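Local coordinates for protein RE55538p (Drosophila melanogaster, PDB 4IX7) that binds the palindromic DNA sequence CCAATTGG through its BEN domain and represses genes of neural development, also serving as a corepressor for Su(H) in Notch signalling, at residues G8-C13 against K72-I77. Sequence-based numbering, arbitrary orientation.
Sequences GPNNTC and KIQDII
Asp-75 reaches out from helix 70-84 and plugs its carboxylate into the turn that links strands 4-6 and 13-15. Asp-75 CB passes obliquely across the Thr-12 side chain, 3.6 Å from Thr-12 OG1. With CG anti to its own carbonyl carbon (chi1 -81°), the acid heads for the backbone of the turn; CG sits about equally near Asn-10 N and Thr-12 OG1, and beyond it the two oxygens part ways. OD1 uses its syn lone pair to accept the Asn-10 N-H, a nearly straight bond of 2.9 Å between Asn-10 N and Asp-75 OD1. Asp-75 OD1 also sits 3.4 Å from Pro-9 CD and packs against the Gly-8 backbone, 3.2 Å from Gly-8 C. Asp-75 OD2 turns its anti lone pair to Thr-12 and takes two bonds from that one residue: from Thr-12 N at 2.9 Å and from Thr-12 OG1 at 2.7 Å. The hydroxyl lies beside its own backbone N (chi1 -55°), so both donors face the same oxygen. Three donors thus grip this buried carboxylate, which probably favours its charged form.

Nearer the surface, Asn-10 ND2 meets Gln-74 OE1 at 2.9 Å. The acceptor lies in the amide plane of Asn-10, yet ND2 stands above the carbonyl plane of Gln-74, the two amides being tilted 59° apart. ND2 also bonds Gly-71 O, which ties the turn to the start of the helix. On the inner side Thr-12 OG1 rests 3.6 Å from Lys-72 CG, and both residues touch Ile-38 of helix 27-38.

Gly-8 to Asn-11 form a type I beta turn, closed by Asn-11 N to Gly-8 O, within a beta hairpin that Asp-75, with help from the Asn-10 amide, fastens to helix 70-84 of the BEN domain.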
ATOM      1  N   GLY C   8      13.455  20.778  -0.203  1.00 17.97           N
ATOM      2  CA  GLY C   8      12.064  21.192  -0.142  1.00 17.18           C
ATOM      3  C   GLY C   8      11.874  22.487   0.609  1.00 18.72           C
ATOM      4  O   GLY C   8      12.840  23.064   1.109  1.00 19.61           O
ATOM      5  N   PRO C   9      10.621  22.946   0.699  1.00 18.80           N
ATOM      6  CA  PRO C   9      10.318  24.252   1.304  1.00 20.60           C
ATOM      7  C   PRO C   9      10.772  24.444   2.755  1.00 20.87           C
ATOM      8  O   PRO C   9      10.886  25.595   3.183  1.00 22.27           O
ATOM      9  CB  PRO C   9       8.788  24.356   1.197  1.00 20.52           C
ATOM     10  CG  PRO C   9       8.305  22.973   0.846  1.00 32.70           C
ATOM     11  CD  PRO C   9       9.430  22.299   0.124  1.00 20.29           C
ATOM     12  N   ASN C  10      11.016  23.369   3.500  1.00 19.87           N
ATOM     13  CA  ASN C  10      11.448  23.511   4.890  1.00 20.25           C
ATOM     14  C   ASN C  10      12.965  23.489   5.052  1.00 17.89           C
ATOM     15  O   ASN C  10      13.484  23.454   6.170  1.00 20.88           O
ATOM     16  CB  ASN C  10      10.780  22.458   5.783  1.00 17.80           C
ATOM     17  CG  ASN C  10       9.270  22.536   5.730  1.00 23.08           C
ATOM     18  OD1 ASN C  10       8.692  23.629   5.739  1.00 29.09           O
ATOM     19  ND2 ASN C  10       8.618  21.383   5.651  1.00 22.32           N
ATOM     20  N   ASN C  11      13.663  23.516   3.921  1.00 19.41           N
ATOM     21  CA  ASN C  11      15.122  23.571   3.895  1.00 17.02           C
ATOM     22  C   ASN C  11      15.820  22.362   4.537  1.00 17.97           C
ATOM     23  O   ASN C  11      16.923  22.471   5.077  1.00 21.00           O
ATOM     24  CB  ASN C  11      15.639  24.896   4.483  1.00 18.88           C
ATOM     25  CG  ASN C  11      17.099  25.169   4.139  1.00 20.54           C
ATOM     26  OD1 ASN C  11      17.899  25.521   5.013  1.00 24.61           O
ATOM     27  ND2 ASN C  11      17.452  24.997   2.872  1.00 20.03           N
ATOM     28  N   THR C  12      15.191  21.193   4.449  1.00 18.12           N
ATOM     29  CA  THR C  12      15.900  19.969   4.791  1.00 15.15           C
ATOM     30  C   THR C  12      16.922  19.752   3.684  1.00 15.05           C
ATOM     31  O   THR C  12      16.586  19.848   2.499  1.00 18.14           O
ATOM     32  CB  THR C  12      14.944  18.770   4.837  1.00 17.91           C
ATOM     33  OG1 THR C  12      13.873  19.058   5.748  1.00 18.71           O
ATOM     34  CG2 THR C  12      15.679  17.512   5.295  1.00 18.98           C
ATOM     35  N   CYS C  13      18.166  19.482   4.067  1.00 18.27           N
ATOM     36  CA  CYS C  13      19.248  19.363   3.091  1.00 18.65           C
ATOM     37  C   CYS C  13      19.950  18.014   3.101  1.00 20.34           C
ATOM     38  O   CYS C  13      19.970  17.306   4.115  1.00 20.93           O
ATOM     39  CB  CYS C  13      20.293  20.457   3.321  1.00 21.27           C
ATOM     40  SG  CYS C  13      19.663  22.137   3.082  1.00 24.66           S
ATOM     41  N   LYS C  72      10.691  17.554   7.955  1.00 16.59           N
ATOM     42  CA  LYS C  72      11.638  16.780   7.159  1.00 15.68           C
ATOM     43  C   LYS C  72      10.910  15.797   6.234  1.00 15.53           C
ATOM     44  O   LYS C  72      11.268  15.637   5.057  1.00 15.14           O
ATOM     45  CB  LYS C  72      12.658  16.073   8.070  1.00 16.17           C
ATOM     46  CG  LYS C  72      13.591  17.060   8.787  1.00 17.86           C
ATOM     47  CD  LYS C  72      14.580  16.349   9.703  1.00 19.29           C
ATOM     48  CE  LYS C  72      15.515  17.374  10.332  1.00 27.07           C
ATOM     49  NZ  LYS C  72      16.385  16.794  11.390  1.00 31.01           N
ATOM     50  N   ILE C  73       9.871  15.155   6.753  1.00 14.99           N
ATOM     51  CA  ILE C  73       9.079  14.235   5.948  1.00 14.22           C
ATOM     52  C   ILE C  73       8.387  14.985   4.812  1.00 16.22           C
ATOM     53  O   ILE C  73       8.375  14.520   3.676  1.00 16.13           O
ATOM     54  CB  ILE C  73       8.071  13.459   6.816  1.00 15.09           C
ATOM     55  CG1 ILE C  73       8.824  12.470   7.713  1.00 16.53           C
ATOM     56  CG2 ILE C  73       7.063  12.701   5.949  1.00 15.97           C
ATOM     57  CD1 ILE C  73       9.771  11.566   6.970  1.00 16.07           C
ATOM     58  N   GLN C  74       7.839  16.161   5.119  1.00 13.34           N
ATOM     59  CA  GLN C  74       7.196  16.987   4.102  1.00 15.71           C
ATOM     60  C   GLN C  74       8.178  17.309   2.977  1.00 17.58           C
ATOM     61  O   GLN C  74       7.814  17.280   1.802  1.00 17.26           O
ATOM     62  CB  GLN C  74       6.666  18.281   4.716  1.00 20.77           C
ATOM     63  CG  GLN C  74       5.756  19.062   3.788  1.00 27.83           C
ATOM     64  CD  GLN C  74       5.358  20.413   4.363  1.00 36.73           C
ATOM     65  OE1 GLN C  74       5.802  20.797   5.450  1.00 35.38           O
ATOM     66  NE2 GLN C  74       4.520  21.143   3.635  1.00 44.86           N
ATOM     67  N   ASP C  75       9.429  17.586   3.336  1.00 17.18           N
ATOM     68  CA  ASP C  75      10.445  17.889   2.333  1.00 17.02           C
ATOM     69  C   ASP C  75      10.797  16.676   1.482  1.00 16.41           C
ATOM     70  O   ASP C  75      10.994  16.802   0.270  1.00 17.15           O
ATOM     71  CB  ASP C  75      11.704  18.463   2.981  1.00 17.16           C
ATOM     72  CG  ASP C  75      11.571  19.945   3.296  1.00 20.31           C
ATOM     73  OD1 ASP C  75      10.580  20.571   2.855  1.00 21.36           O
ATOM     74  OD2 ASP C  75      12.473  20.473   3.975  1.00 18.16           O
ATOM     75  N   ILE C  76      10.880  15.505   2.110  1.00 15.52           N
ATOM     76  CA  ILE C  76      11.167  14.287   1.364  1.00 16.99           C
ATOM     77  C   ILE C  76      10.054  14.023   0.364  1.00 16.49           C
ATOM     78  O   ILE C  76      10.315  13.703  -0.794  1.00 17.85           O
ATOM     79  CB  ILE C  76      11.353  13.077   2.300  1.00 13.22           C
ATOM     80  CG1 ILE C  76      12.651  13.253   3.099  1.00 14.72           C
ATOM     81  CG2 ILE C  76      11.365  11.760   1.506  1.00 16.02           C
ATOM     82  CD1 ILE C  76      12.807  12.248   4.215  1.00 15.98           C
ATOM     83  N   ILE C  77       8.810  14.183   0.803  1.00 14.50           N
ATOM     84  CA  ILE C  77       7.665  13.991  -0.086  1.00 16.25           C
ATOM     85  C   ILE C  77       7.708  15.011  -1.221  1.00 16.11           C
ATOM     86  O   ILE C  77       7.499  14.663  -2.380  1.00 18.03           O
ATOM     87  CB  ILE C  77       6.338  14.084   0.682  1.00 14.90           C
ATOM     88  CG1 ILE C  77       6.213  12.911   1.656  1.00 16.30           C
ATOM     89  CG2 ILE C  77       5.167  14.098  -0.279  1.00 18.97           C
ATOM     90  CD1 ILE C  77       5.054  13.067   2.656  1.00 18.58           C
TER